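Long-range contact in hydroxyethylthiazole kinase (Pyrococcus horikoshii, PDB 3HPD), which probably phosphorylates the hydroxyl group of 4-methyl-5-beta-hydroxyethylthiazole with ATP and magnesium, a step of thiamine biosynthesis: residues V114-N120 against T160-T165. Residues are numbered along the deposited sequence; the frame is centred on the assembly and turned at random.
Sequences VDVLKGN and TTVAVT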
loop_
_atom_site.group_PDB
_atom_site.type_symbol
_atom_site.label_atom_id
_atom_site.label_comp_id
_atom_site.label_asym_id
_atom_site.label_seq_id
_atom_site.Cartn_x
_atom_site.Cartn_y
_atom_site.Cartn_z
ATOM N N VAL A 114 -18.619 -0.983 -20.609
ATOM C CA VAL A 114 -17.428 -0.240 -20.217
ATOM C C VAL A 114 -16.871 0.404 -21.482
ATOM O O VAL A 114 -17.270 0.048 -22.592
ATOM C CB VAL A 114 -16.342 -1.155 -19.589
ATOM C CG1 VAL A 114 -16.927 -1.939 -18.424
ATOM C CG2 VAL A 114 -15.766 -2.090 -20.640
ATOM N N ASP A 115 -15.954 1.347 -21.318
ATOM C CA ASP A 115 -15.369 2.039 -22.455
ATOM C C ASP A 115 -14.025 1.462 -22.861
ATOM O O ASP A 115 -13.617 1.575 -24.013
ATOM C CB ASP A 115 -15.251 3.523 -22.129
ATOM C CG ASP A 115 -16.608 4.168 -21.940
ATOM O OD1 ASP A 115 -17.251 4.489 -22.962
ATOM O OD2 ASP A 115 -17.045 4.325 -20.778
ATOM N N VAL A 116 -13.343 0.842 -21.904
ATOM C CA VAL A 116 -12.052 0.212 -22.154
ATOM C C VAL A 116 -11.925 -1.034 -21.290
ATOM O O VAL A 116 -12.219 -0.998 -20.094
ATOM C CB VAL A 116 -10.860 1.148 -21.812
ATOM C CG1 VAL A 116 -9.538 0.384 -21.942
ATOM C CG2 VAL A 116 -10.846 2.350 -22.743
ATOM N N LEU A 117 -11.518 -2.137 -21.909
ATOM C CA LEU A 117 -11.289 -3.402 -21.202
ATOM C C LEU A 117 -9.808 -3.654 -21.442
ATOM O O LEU A 117 -9.355 -3.726 -22.575
ATOM C CB LEU A 117 -12.123 -4.541 -21.807
ATOM C CG LEU A 117 -11.809 -5.947 -21.263
ATOM C CD1 LEU A 117 -12.118 -6.020 -19.777
ATOM C CD2 LEU A 117 -12.631 -6.985 -22.016
ATOM N N LYS A 118 -9.054 -3.781 -20.358
ATOM C CA LYS A 118 -7.620 -3.999 -20.461
ATOM C C LYS A 118 -7.090 -5.151 -19.631
ATOM O O LYS A 118 -7.193 -5.133 -18.429
ATOM C CB LYS A 118 -6.836 -2.779 -20.003
ATOM C CG LYS A 118 -5.365 -3.052 -20.217
ATOM C CD LYS A 118 -4.367 -2.450 -19.205
ATOM C CE LYS A 118 -4.506 -2.998 -17.732
ATOM N NZ LYS A 118 -4.499 -4.507 -17.522
ATOM N N GLY A 119 -6.482 -6.140 -20.262
ATOM C CA GLY A 119 -5.941 -7.262 -19.526
ATOM C C GLY A 119 -4.918 -8.037 -20.313
ATOM O O GLY A 119 -4.645 -7.687 -21.460
ATOM N N ASN A 120 -4.344 -9.083 -19.720
ATOM C CA ASN A 120 -3.366 -9.879 -20.452
ATOM C C ASN A 120 -4.078 -10.929 -21.301
ATOM O O ASN A 120 -5.304 -11.040 -21.267
ATOM C CB ASN A 120 -2.359 -10.549 -19.505
ATOM C CG ASN A 120 -3.011 -11.498 -18.523
ATOM O OD1 ASN A 120 -3.942 -12.227 -18.863
ATOM N ND2 ASN A 120 -2.506 -11.508 -17.293
ATOM N N THR A 160 -16.617 -2.569 -27.152
ATOM C CA THR A 160 -15.786 -1.600 -26.453
ATOM C C THR A 160 -14.373 -1.660 -27.014
ATOM O O THR A 160 -14.100 -2.414 -27.948
ATOM C CB THR A 160 -15.741 -1.929 -24.937
ATOM O OG1 THR A 160 -15.100 -0.867 -24.220
ATOM C CG2 THR A 160 -14.970 -3.232 -24.697
ATOM N N THR A 161 -13.482 -0.847 -26.459
ATOM C CA THR A 161 -12.092 -0.854 -26.881
ATOM C C THR A 161 -11.406 -1.849 -25.960
ATOM O O THR A 161 -11.591 -1.810 -24.742
ATOM C CB THR A 161 -11.438 0.535 -26.729
ATOM O OG1 THR A 161 -11.879 1.382 -27.798
ATOM C CG2 THR A 161 -9.914 0.427 -26.760
ATOM N N VAL A 162 -10.629 -2.751 -26.542
ATOM C CA VAL A 162 -9.945 -3.760 -25.756
ATOM C C VAL A 162 -8.453 -3.716 -25.995
ATOM O O VAL A 162 -7.992 -3.446 -27.105
ATOM C CB VAL A 162 -10.449 -5.184 -26.103
ATOM C CG1 VAL A 162 -9.619 -6.232 -25.365
ATOM C CG2 VAL A 162 -11.923 -5.316 -25.747
ATOM N N ALA A 163 -7.701 -3.969 -24.933
ATOM C CA ALA A 163 -6.258 -4.012 -25.025
ATOM C C ALA A 163 -5.811 -5.331 -24.416
ATOM O O ALA A 163 -6.197 -5.669 -23.297
ATOM C CB ALA A 163 -5.626 -2.844 -24.265
ATOM N N VAL A 164 -5.040 -6.092 -25.183
ATOM C CA VAL A 164 -4.484 -7.346 -24.707
ATOM C C VAL A 164 -3.003 -7.014 -24.565
ATOM O O VAL A 164 -2.294 -6.831 -25.556
ATOM C CB VAL A 164 -4.668 -8.494 -25.723
ATOM C CG1 VAL A 164 -3.949 -9.740 -25.222
ATOM C CG2 VAL A 164 -6.149 -8.793 -25.909
ATOM N N THR A 165 -2.550 -6.903 -23.325
ATOM C CA THR A 165 -1.166 -6.551 -23.050
ATOM C C THR A 165 -0.204 -7.734 -23.131
ATOM O O THR A 165 -0.592 -8.880 -22.911
ATOM C CB THR A 165 -1.056 -5.890 -21.667
ATOM O OG1 THR A 165 -1.495 -6.809 -20.661
ATOM C CG2 THR A 165 -1.936 -4.650 -21.609
HETATM O O HOH W 1 -2.340 -6.020 -18.148
#
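Lys118 leaves its strand with CG anti to the backbone N (chi1 -177°) and then bends at each later torsion, while Thr165 has CG2 anti to its own carbonyl carbon, and the two side chains cross at about a right angle, with Lys118 CG 4.0 Å from Thr165 CG2. They sit on neighbouring parallel strands, 116-120 and 161-165, of the central sheet of a ribokinase-like fold. The parallel assignment rests on an axis angle of 17° and on alternating bonds: Leu117 N to Thr161 O, Ala163 N to Leu117 O at 2.9 Å, Gly119 N to Ala163 O, and Thr165 N to Gly119 O. On one face, Leu117 and Val162 run alongside each other, CB to CG2 4.0 Å, with Ala154 and Ala155 of helix 144-157 against Val162. On the other, Lys118 CG also packs on Ala163 CB at 4.1 Å, and Val197 and Ala198 of helix 193-205 touch the lysine. Its ammonium forms a salt bridge with Asp92. Lys118 and Thr165 are both predicted ATP-binding residues, consistent with a nucleotide site at the C-terminal ends of these strands. A water accepts from Lys118 NZ at 2.7 Å and lies 2.8 Å from Thr165 OG1. A valine in place of Thr165 would probably leave this water without its hydroxyl partner and break the link from strand 161-165 to the lysine ammonium. At the opposite end, Thr160 OG1 lies 2.9 Å from Val114 O and equally near Asp115 O.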